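PDB 1W7C: lysyl oxidase from Pichia pastoris, which probably oxidises primary amines, including peptidyl lysine side chains, to aldehydes, using a copper ion and a topaquinone cofactor. Local coordinates for residues Leu33-Ser38 / Thr111-Leu116; Ala140-Phe145 / Phe211-Thr216; Phe367-Gly372 / Ser398-Glu403. All coordinates share one frame; numbering follows the deposited sequence. Where two conformers were deposited one is given.

Contact 1: residues Leu33-Ser38 / Thr111-Leu116; sequences LDLLHS and TTIEPL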
loop_
_atom_site.group_PDB
_atom_site.type_symbol
_atom_site.label_atom_id
_atom_site.label_comp_id
_atom_site.label_asym_id
_atom_site.label_seq_id
_atom_site.Cartn_x
_atom_site.Cartn_y
_atom_site.Cartn_z
ATOM N N LEU A 33 14.818 13.143 40.976
ATOM C CA LEU A 33 16.245 13.447 40.872
ATOM C C LEU A 33 16.777 13.892 42.236
ATOM O O LEU A 33 17.869 13.511 42.657
ATOM C CB LEU A 33 16.461 14.526 39.798
ATOM C CG LEU A 33 17.887 14.883 39.391
ATOM C CD1 LEU A 33 18.624 13.723 38.831
ATOM C CD2 LEU A 33 17.847 15.994 38.377
ATOM N N ASP A 34 15.978 14.685 42.941
ATOM C CA ASP A 34 16.347 15.176 44.275
ATOM C C ASP A 34 16.532 13.997 45.235
ATOM O O ASP A 34 17.481 13.965 46.032
ATOM C CB ASP A 34 15.288 16.142 44.828
ATOM C CG ASP A 34 15.297 17.518 44.157
ATOM O OD1 ASP A 34 16.231 17.882 43.389
ATOM O OD2 ASP A 34 14.373 18.327 44.371
ATOM N N LEU A 35 15.631 13.019 45.159
ATOM C CA LEU A 35 15.694 11.856 46.058
ATOM C C LEU A 35 16.891 10.980 45.730
ATOM O O LEU A 35 17.548 10.464 46.633
ATOM C CB LEU A 35 14.400 11.051 46.006
ATOM C CG LEU A 35 14.278 9.883 46.990
ATOM C CD1 LEU A 35 14.452 10.348 48.422
ATOM C CD2 LEU A 35 12.943 9.170 46.798
ATOM N N LEU A 36 17.200 10.842 44.448
ATOM C CA LEU A 36 18.380 10.098 44.043
ATOM C C LEU A 36 19.631 10.797 44.595
ATOM O O LEU A 36 20.525 10.121 45.113
ATOM C CB LEU A 36 18.444 9.943 42.518
ATOM C CG LEU A 36 17.407 9.007 41.920
ATOM C CD1 LEU A 36 17.456 9.112 40.429
ATOM C CD2 LEU A 36 17.640 7.555 42.322
ATOM N N HIS A 37 19.666 12.125 44.513
ATOM C CA HIS A 37 20.828 12.883 44.987
ATOM C C HIS A 37 21.012 12.776 46.509
ATOM O O HIS A 37 22.146 12.869 47.005
ATOM C CB HIS A 37 20.737 14.361 44.579
ATOM C CG HIS A 37 21.391 14.681 43.275
ATOM N ND1 HIS A 37 22.730 14.999 43.176
ATOM C CD2 HIS A 37 20.900 14.715 42.009
ATOM C CE1 HIS A 37 23.027 15.247 41.913
ATOM N NE2 HIS A 37 21.933 15.092 41.186
ATOM N N SER A 38 19.915 12.618 47.250
ATOM C CA SER A 38 20.001 12.524 48.708
ATOM C C SER A 38 20.285 11.082 49.167
ATOM O O SER A 38 20.755 10.856 50.262
ATOM C CB SER A 38 18.752 13.112 49.377
ATOM O OG SER A 38 17.620 12.306 49.171
ATOM N N THR A 111 7.416 6.607 49.899
ATOM C CA THR A 111 8.240 6.437 48.705
ATOM C C THR A 111 9.483 5.645 48.999
ATOM O O THR A 111 10.186 5.898 49.986
ATOM C CB THR A 111 8.647 7.789 48.139
ATOM O OG1 THR A 111 7.479 8.543 47.859
ATOM C CG2 THR A 111 9.356 7.654 46.801
ATOM N N THR A 112 9.782 4.713 48.109
ATOM C CA THR A 112 10.987 3.926 48.181
ATOM C C THR A 112 11.739 3.915 46.863
ATOM O O THR A 112 11.224 4.314 45.815
ATOM C CB THR A 112 10.664 2.474 48.571
ATOM O OG1 THR A 112 9.835 1.865 47.567
ATOM C CG2 THR A 112 9.839 2.409 49.880
ATOM N N ILE A 113 12.969 3.452 46.952
ATOM C CA ILE A 113 13.794 3.148 45.792
ATOM C C ILE A 113 14.185 1.680 45.843
ATOM O O ILE A 113 14.772 1.233 46.833
ATOM C CB ILE A 113 15.053 4.013 45.787
ATOM C CG1 ILE A 113 14.690 5.509 45.882
ATOM C CG2 ILE A 113 15.895 3.693 44.559
ATOM C CD1 ILE A 113 15.895 6.440 46.009
ATOM N N GLU A 114 13.841 0.931 44.787
ATOM C CA GLU A 114 14.075 -0.503 44.740
ATOM C C GLU A 114 14.673 -0.898 43.402
ATOM O O GLU A 114 14.352 -0.289 42.392
ATOM C CB GLU A 114 12.756 -1.270 44.892
ATOM C CG GLU A 114 11.932 -0.930 46.129
ATOM C CD GLU A 114 10.533 -1.518 46.063
ATOM O OE1 GLU A 114 10.204 -2.187 45.050
ATOM O OE2 GLU A 114 9.758 -1.306 47.020
ATOM N N PRO A 115 15.486 -1.951 43.363
ATOM C CA PRO A 115 15.879 -2.532 42.080
ATOM C C PRO A 115 14.645 -2.879 41.236
ATOM O O PRO A 115 13.638 -3.352 41.744
ATOM C CB PRO A 115 16.671 -3.785 42.477
ATOM C CG PRO A 115 17.115 -3.555 43.861
ATOM C CD PRO A 115 16.065 -2.697 44.495
ATOM N N LEU A 116 14.750 -2.621 39.943
ATOM C CA LEU A 116 13.653 -2.795 38.996
ATOM C C LEU A 116 14.077 -3.719 37.878
ATOM O O LEU A 116 15.047 -3.430 37.155
ATOM C CB LEU A 116 13.261 -1.440 38.428
ATOM C CG LEU A 116 12.168 -1.403 37.389
ATOM C CD1 LEU A 116 10.873 -2.018 37.894
ATOM C CD2 LEU A 116 11.938 0.046 36.984
#
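Leu35 and Ile113 reach toward each other from helix and strand and meet tip to tip. The end methyl of Ile113 does most of the touching: CD1 lies 3.9 Å from Leu35 CG and 4.1 Å from Leu35 CD2, set against the CG-CD2 branch of the leucine. Ile113 is extended toward the helix, with CG1 anti to the carbonyl carbon and CD1 carried straight on by a chi2 of 175°. Leu35 has CG anti to the backbone N (chi1 -175°), which directs CG at the strand and, with chi2 at 57°, puts CD2 beside Thr111. That methyl lies 3.9 Å from Thr111 CG2, the two side chains sliding past each other in opposite directions.

Leu36, one residue on, adds a looser touch, its CD2 4.2 Å from Ile113 CD1. Leu36 also rests on Val55 of strand 53-61, while Leu35 and Thr111 both touch Val102 of strand 96-103. The helix 26-39 therefore packs on an antiparallel sheet in the region assigned to the N2 domain of copper amine oxidases, with strand 112-115 hydrogen-bonded to strand 96-103.

Thr111 turns its two branches to different uses. CG2 serves the apolar contact, whereas OG1 is hydrogen-bonded to Pro104 O and to the Ser108 backbone N, bonds that fix the rotation of the side chain and hold its methyl toward Leu35. The meeting of helix and strand is thus purely apolar, and its hold probably comes from close fit and the partial exclusion of water, with the one hydroxyl at its margin satisfied by backbone outside it.

Contact 2: residues Ala140-Phe145 / Phe211-Thr216; sequences AAKSSF and FKFDMT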
loop_
_atom_site.group_PDB
_atom_site.type_symbol
_atom_site.label_atom_id
_atom_site.label_comp_id
_atom_site.label_asym_id
_atom_site.label_seq_id
_atom_site.Cartn_x
_atom_site.Cartn_y
_atom_site.Cartn_z
ATOM N N ALA A 140 32.444 9.729 24.867
ATOM C CA ALA A 140 33.546 10.674 25.020
ATOM C C ALA A 140 34.879 9.948 25.211
ATOM O O ALA A 140 35.888 10.342 24.642
ATOM C CB ALA A 140 33.290 11.634 26.193
ATOM N N ALA A 141 34.867 8.869 25.983
ATOM C CA ALA A 141 36.069 8.063 26.205
ATOM C C ALA A 141 36.558 7.446 24.889
ATOM O O ALA A 141 37.754 7.430 24.599
ATOM C CB ALA A 141 35.809 6.981 27.221
ATOM N N LYS A 142 35.633 6.909 24.103
ATOM C CA LYS A 142 35.985 6.331 22.823
ATOM C C LYS A 142 36.537 7.348 21.842
ATOM O O LYS A 142 37.531 7.096 21.180
ATOM C CB LYS A 142 34.814 5.553 22.223
ATOM C CG LYS A 142 34.436 4.298 23.023
ATOM C CD LYS A 142 33.071 3.694 22.628
ATOM C CE LYS A 142 33.131 3.003 21.282
ATOM N NZ LYS A 142 31.794 2.504 20.876
ATOM N N SER A 143 35.886 8.491 21.755
ATOM C CA SER A 143 36.348 9.579 20.901
ATOM C C SER A 143 37.761 10.020 21.275
ATOM O O SER A 143 38.616 10.174 20.397
ATOM C CB SER A 143 35.374 10.762 21.007
ATOM O OG SER A 143 35.788 11.857 20.214
ATOM N N SER A 144 38.022 10.160 22.570
ATOM C CA SER A 144 39.342 10.576 23.047
ATOM C C SER A 144 40.406 9.537 22.737
ATOM O O SER A 144 41.513 9.865 22.307
ATOM C CB SER A 144 39.304 10.842 24.551
ATOM O OG SER A 144 40.520 11.423 24.994
ATOM N N PHE A 145 40.040 8.269 22.906
ATOM C CA PHE A 145 40.946 7.167 22.616
ATOM C C PHE A 145 41.291 7.143 21.122
ATOM O O PHE A 145 42.452 6.965 20.740
ATOM C CB PHE A 145 40.340 5.830 23.070
ATOM C CG PHE A 145 41.028 4.631 22.494
ATOM C CD1 PHE A 145 42.182 4.130 23.091
ATOM C CD2 PHE A 145 40.546 4.019 21.345
ATOM C CE1 PHE A 145 42.842 3.028 22.542
ATOM C CE2 PHE A 145 41.216 2.918 20.785
ATOM C CZ PHE A 145 42.342 2.421 21.393
ATOM N N PHE A 211 39.533 0.282 11.179
ATOM C CA PHE A 211 40.335 -0.078 12.313
ATOM C C PHE A 211 39.526 -0.880 13.322
ATOM O O PHE A 211 38.303 -0.952 13.249
ATOM C CB PHE A 211 40.963 1.170 12.971
ATOM C CG PHE A 211 39.989 2.271 13.225
ATOM C CD1 PHE A 211 39.259 2.319 14.406
ATOM C CD2 PHE A 211 39.812 3.286 12.295
ATOM C CE1 PHE A 211 38.327 3.337 14.626
ATOM C CE2 PHE A 211 38.897 4.292 12.506
ATOM C CZ PHE A 211 38.164 4.337 13.679
ATOM N N LYS A 212 40.249 -1.478 14.256
ATOM C CA LYS A 212 39.687 -2.336 15.286
ATOM C C LYS A 212 40.445 -2.081 16.561
ATOM O O LYS A 212 41.672 -2.042 16.554
ATOM C CB LYS A 212 39.796 -3.809 14.910
ATOM C CG LYS A 212 39.091 -4.763 15.881
ATOM C CD LYS A 212 39.467 -6.213 15.606
ATOM C CE LYS A 212 38.768 -7.164 16.546
ATOM N NZ LYS A 212 39.182 -8.588 16.387
ATOM N N PHE A 213 39.719 -1.919 17.660
ATOM C CA PHE A 213 40.330 -1.662 18.958
ATOM C C PHE A 213 39.698 -2.481 20.069
ATOM O O PHE A 213 38.579 -2.951 19.959
ATOM C CB PHE A 213 40.347 -0.161 19.300
ATOM C CG PHE A 213 38.985 0.490 19.353
ATOM C CD1 PHE A 213 38.358 0.699 20.563
ATOM C CD2 PHE A 213 38.344 0.938 18.186
ATOM C CE1 PHE A 213 37.133 1.343 20.619
ATOM C CE2 PHE A 213 37.104 1.573 18.240
ATOM C CZ PHE A 213 36.501 1.770 19.452
ATOM N N ASP A 214 40.500 -2.724 21.089
ATOM C CA ASP A 214 40.089 -3.365 22.318
ATOM C C ASP A 214 39.835 -2.261 23.343
ATOM O O ASP A 214 40.725 -1.438 23.640
ATOM C CB ASP A 214 41.184 -4.293 22.825
ATOM C CG ASP A 214 40.747 -5.076 24.020
ATOM O OD1 ASP A 214 40.408 -4.463 25.020
ATOM O OD2 ASP A 214 40.760 -6.318 24.062
ATOM N N MET A 215 38.608 -2.211 23.847
ATOM C CA MET A 215 38.178 -1.214 24.832
ATOM C C MET A 215 37.664 -1.907 26.099
ATOM O O MET A 215 36.716 -1.432 26.739
ATOM C CB MET A 215 37.097 -0.298 24.215
ATOM C CG MET A 215 35.946 -1.055 23.582
ATOM S SD MET A 215 34.534 -0.011 23.155
ATOM C CE MET A 215 33.991 0.511 24.790
ATOM N N THR A 216 38.338 -2.989 26.495
ATOM C CA THR A 216 37.927 -3.765 27.676
ATOM C C THR A 216 38.238 -3.001 28.961
ATOM O O THR A 216 39.320 -2.459 29.124
ATOM C CB THR A 216 38.654 -5.107 27.710
ATOM O OG1 THR A 216 38.453 -5.810 26.471
ATOM C CG2 THR A 216 38.074 -6.038 28.808
#
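Phe145 and Phe213 form the closest part of this buried contact. Phe145 CE2 lies 3.5 Å from Phe213 CB and 3.6 Å from Phe213 CG, so CE2 of the helix ring sits at the root of the strand side chain, met obliquely, and Phe145 CD2 stands over one face of the Phe213 ring. The rings are oblique, their planes at 41° and centroids 5.3 Å apart, and the side chains slide past each other in opposite directions.

Lys142 arrives at the far end of Phe213, crossing it at about a right angle: its CE is 4.0 Å from Phe213 CZ, at the ring edge and near its plane. The same CE lies 3.8 Å from Met215 SD. A bend in the lysine chain (chi3 73°) lays CD against the methionine as well, 4.0 Å from Met215 CE.

In the next shell, the ammonium group of Lys142 makes a salt bridge to Asp189 and a hydrogen bond to Gln178, which hold the aliphatic part against Phe213 and Met215. A leucine here would probably leave Asp189 without its charged mate and Gln178 without this donor. Past Met215 the chain turns: Asp214 OD1 accepts from Thr216 N at 2.9 Å, an Asx turn, and also from Thr216 OG1.

Leu146 of helix 136-150 also packs on Phe213, and Met225 of strand 224-230 touches the same side chain. The helix thus lies on a five-stranded antiparallel sheet, against its central strand 209-214, which is flanked by strands 187-195 and 224-230.

Contact 3: residues Phe367-Gly372 / Ser398-Glu403; sequences FSLVPG and SYCVFE
Leu369 presses its CD1 methyl against the backbone of strand 391-405 where Tyr399 joins Cys400. CD1 is 3.6 Å from both Tyr399 C and Cys400 N, so a single methyl rests on the peptide link between them. It also reaches the cysteine side chain, 3.9 Å from Cys400 CB and 4.1 Å from Cys400 SG, and lies 4.0 Å from Ser398 O. Leu369 has CG anti to its carbonyl carbon (chi1 -66°) and beside the backbone N, with chi2 at 159° bringing CD1 onto the strand. Cys400 has SG between its backbone N and carbonyl carbon (chi1 72°), turned to the loop side, where it makes the disulfide to Cys375.

Away from this methyl the segments part quickly. Ser368 stays clear of the strand segment, though its OG is hydrogen-bonded to Thr396 O just before that segment. Val370, further along, lies against Ile421 of the second subunit, so the loose side of the contact borders the dimer interface.

The strand's other face turns elsewhere: Tyr399 OH is hydrogen-bonded to Glu300 and Thr311. Ser398 and Tyr399 together face Phe382 in a classic beta bulge. Tyr381 and Ile432 also touch Leu369, from strands 380-388 and 418-433. Within the enzyme domain, the side-chain contact between the two segments is thus one leucine methyl on a peptide group. It adds to the backbone bonding of Leu369 with Leu397, the Ser368 OG bond to Thr396 O and the covalent Cys375-Cys400 link, which restrain the same loop.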
loop_
_atom_site.group_PDB
_atom_site.type_symbol
_atom_site.label_atom_id
_atom_site.label_comp_id
_atom_site.label_asym_id
_atom_site.label_seq_id
_atom_site.Cartn_x
_atom_site.Cartn_y
_atom_site.Cartn_z
ATOM N N PHE A 367 13.679 15.882 16.855
ATOM C CA PHE A 367 13.422 17.270 16.472
ATOM C C PHE A 367 11.947 17.556 16.285
ATOM O O PHE A 367 11.139 16.650 16.162
ATOM C CB PHE A 367 14.090 17.594 15.133
ATOM C CG PHE A 367 15.583 17.396 15.100
ATOM C CD1 PHE A 367 16.130 16.163 14.754
ATOM C CD2 PHE A 367 16.439 18.479 15.310
ATOM C CE1 PHE A 367 17.497 15.994 14.679
ATOM C CE2 PHE A 367 17.819 18.319 15.230
ATOM C CZ PHE A 367 18.350 17.082 14.902
ATOM N N SER A 368 11.614 18.839 16.211
ATOM C CA SER A 368 10.251 19.300 15.914
ATOM C C SER A 368 9.880 19.000 14.449
ATOM O O SER A 368 10.756 18.883 13.577
ATOM C CB SER A 368 10.141 20.810 16.146
ATOM O OG SER A 368 10.346 21.146 17.494
ATOM N N LEU A 369 8.575 18.940 14.199
ATOM C CA LEU A 369 7.988 18.885 12.857
ATOM C C LEU A 369 8.025 20.274 12.210
ATOM O O LEU A 369 7.841 21.279 12.873
ATOM C CB LEU A 369 6.536 18.400 12.949
ATOM C CG LEU A 369 6.343 16.982 13.413
ATOM C CD1 LEU A 369 4.945 16.766 13.955
ATOM C CD2 LEU A 369 6.648 16.036 12.310
ATOM N N VAL A 370 8.233 20.297 10.895
ATOM C CA VAL A 370 8.219 21.539 10.090
ATOM C C VAL A 370 6.797 21.794 9.639
ATOM O O VAL A 370 6.268 21.057 8.805
ATOM C CB VAL A 370 9.137 21.424 8.888
ATOM C CG1 VAL A 370 9.073 22.690 8.069
ATOM C CG2 VAL A 370 10.605 21.080 9.358
ATOM N N PRO A 371 6.163 22.839 10.163
ATOM C CA PRO A 371 4.786 23.143 9.776
ATOM C C PRO A 371 4.623 23.300 8.263
ATOM O O PRO A 371 5.521 23.807 7.579
ATOM C CB PRO A 371 4.499 24.500 10.490
ATOM C CG PRO A 371 5.403 24.456 11.680
ATOM C CD PRO A 371 6.655 23.813 11.170
ATOM N N GLY A 372 3.468 22.873 7.766
ATOM C CA GLY A 372 3.091 23.007 6.372
ATOM C C GLY A 372 3.683 21.945 5.471
ATOM O O GLY A 372 3.074 21.615 4.451
ATOM N N SER A 398 6.048 18.245 18.534
ATOM C CA SER A 398 6.560 16.890 18.639
ATOM C C SER A 398 5.746 15.856 17.843
ATOM O O SER A 398 6.318 14.952 17.245
ATOM C CB SER A 398 6.590 16.479 20.118
ATOM O OG SER A 398 7.049 15.164 20.282
ATOM N N TYR A 399 4.435 15.998 17.865
ATOM C CA TYR A 399 3.572 15.221 17.004
ATOM C C TYR A 399 2.452 16.089 16.517
ATOM O O TYR A 399 2.172 17.131 17.093
ATOM C CB TYR A 399 3.096 13.921 17.659
ATOM C CG TYR A 399 2.151 14.054 18.844
ATOM C CD1 TYR A 399 0.787 14.027 18.665
ATOM C CD2 TYR A 399 2.629 14.138 20.128
ATOM C CE1 TYR A 399 -0.085 14.065 19.743
ATOM C CE2 TYR A 399 1.767 14.174 21.227
ATOM C CZ TYR A 399 0.404 14.142 21.026
ATOM O OH TYR A 399 -0.469 14.177 22.090
ATOM N N CYS A 400 1.844 15.695 15.407
ATOM C CA CYS A 400 0.741 16.457 14.838
ATOM C C CYS A 400 -0.457 15.564 14.615
ATOM O O CYS A 400 -0.323 14.331 14.453
ATOM C CB CYS A 400 1.123 17.150 13.511
ATOM S SG CYS A 400 1.308 15.975 12.128
ATOM N N VAL A 401 -1.619 16.208 14.598
ATOM C CA VAL A 401 -2.889 15.579 14.365
ATOM C C VAL A 401 -3.622 16.333 13.277
ATOM O O VAL A 401 -3.729 17.552 13.339
ATOM C CB VAL A 401 -3.714 15.588 15.666
ATOM C CG1 VAL A 401 -5.085 14.918 15.449
ATOM C CG2 VAL A 401 -2.913 14.919 16.826
ATOM N N PHE A 402 -4.102 15.640 12.255
ATOM C CA PHE A 402 -4.810 16.273 11.165
ATOM C C PHE A 402 -5.835 15.358 10.537
ATOM O O PHE A 402 -5.702 14.127 10.564
ATOM C CB PHE A 402 -3.866 16.833 10.075
ATOM C CG PHE A 402 -3.046 15.784 9.350
ATOM C CD1 PHE A 402 -1.841 15.358 9.873
ATOM C CD2 PHE A 402 -3.473 15.272 8.129
ATOM C CE1 PHE A 402 -1.059 14.422 9.207
ATOM C CE2 PHE A 402 -2.690 14.331 7.451
ATOM C CZ PHE A 402 -1.492 13.913 7.992
ATOM N N GLU A 403 -6.871 15.972 9.975
ATOM C CA GLU A 403 -7.860 15.251 9.200
ATOM C C GLU A 403 -7.521 15.362 7.713
ATOM O O GLU A 403 -7.393 16.434 7.158
ATOM C CB GLU A 403 -9.260 15.780 9.460
ATOM C CG GLU A 403 -10.324 14.850 8.862
ATOM C CD GLU A 403 -11.753 15.287 9.156
ATOM O OE1 GLU A 403 -12.040 16.510 9.144
ATOM O OE2 GLU A 403 -12.594 14.377 9.358
#

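From the N terminus the three contacts follow in series, none nested in or crossing another. Contact 1 closes a loop of 72 residues that holds three strands of the first small sheet, bringing helix 26-39 against its strand 112-115. Contact 2 then closes 65 residues, laying helix 136-150 on the middle of a separate five-stranded sheet. Contact 3 spans 25 residues, mostly strand, and ties a loop of the enzyme domain to strand 391-405. Two are helix-on-sheet contacts and the third joins loop to strand. They lie well apart: the centres of contacts 1 and 2 are about 33 Å from each other, and those of contacts 2 and 3 about 39 Å.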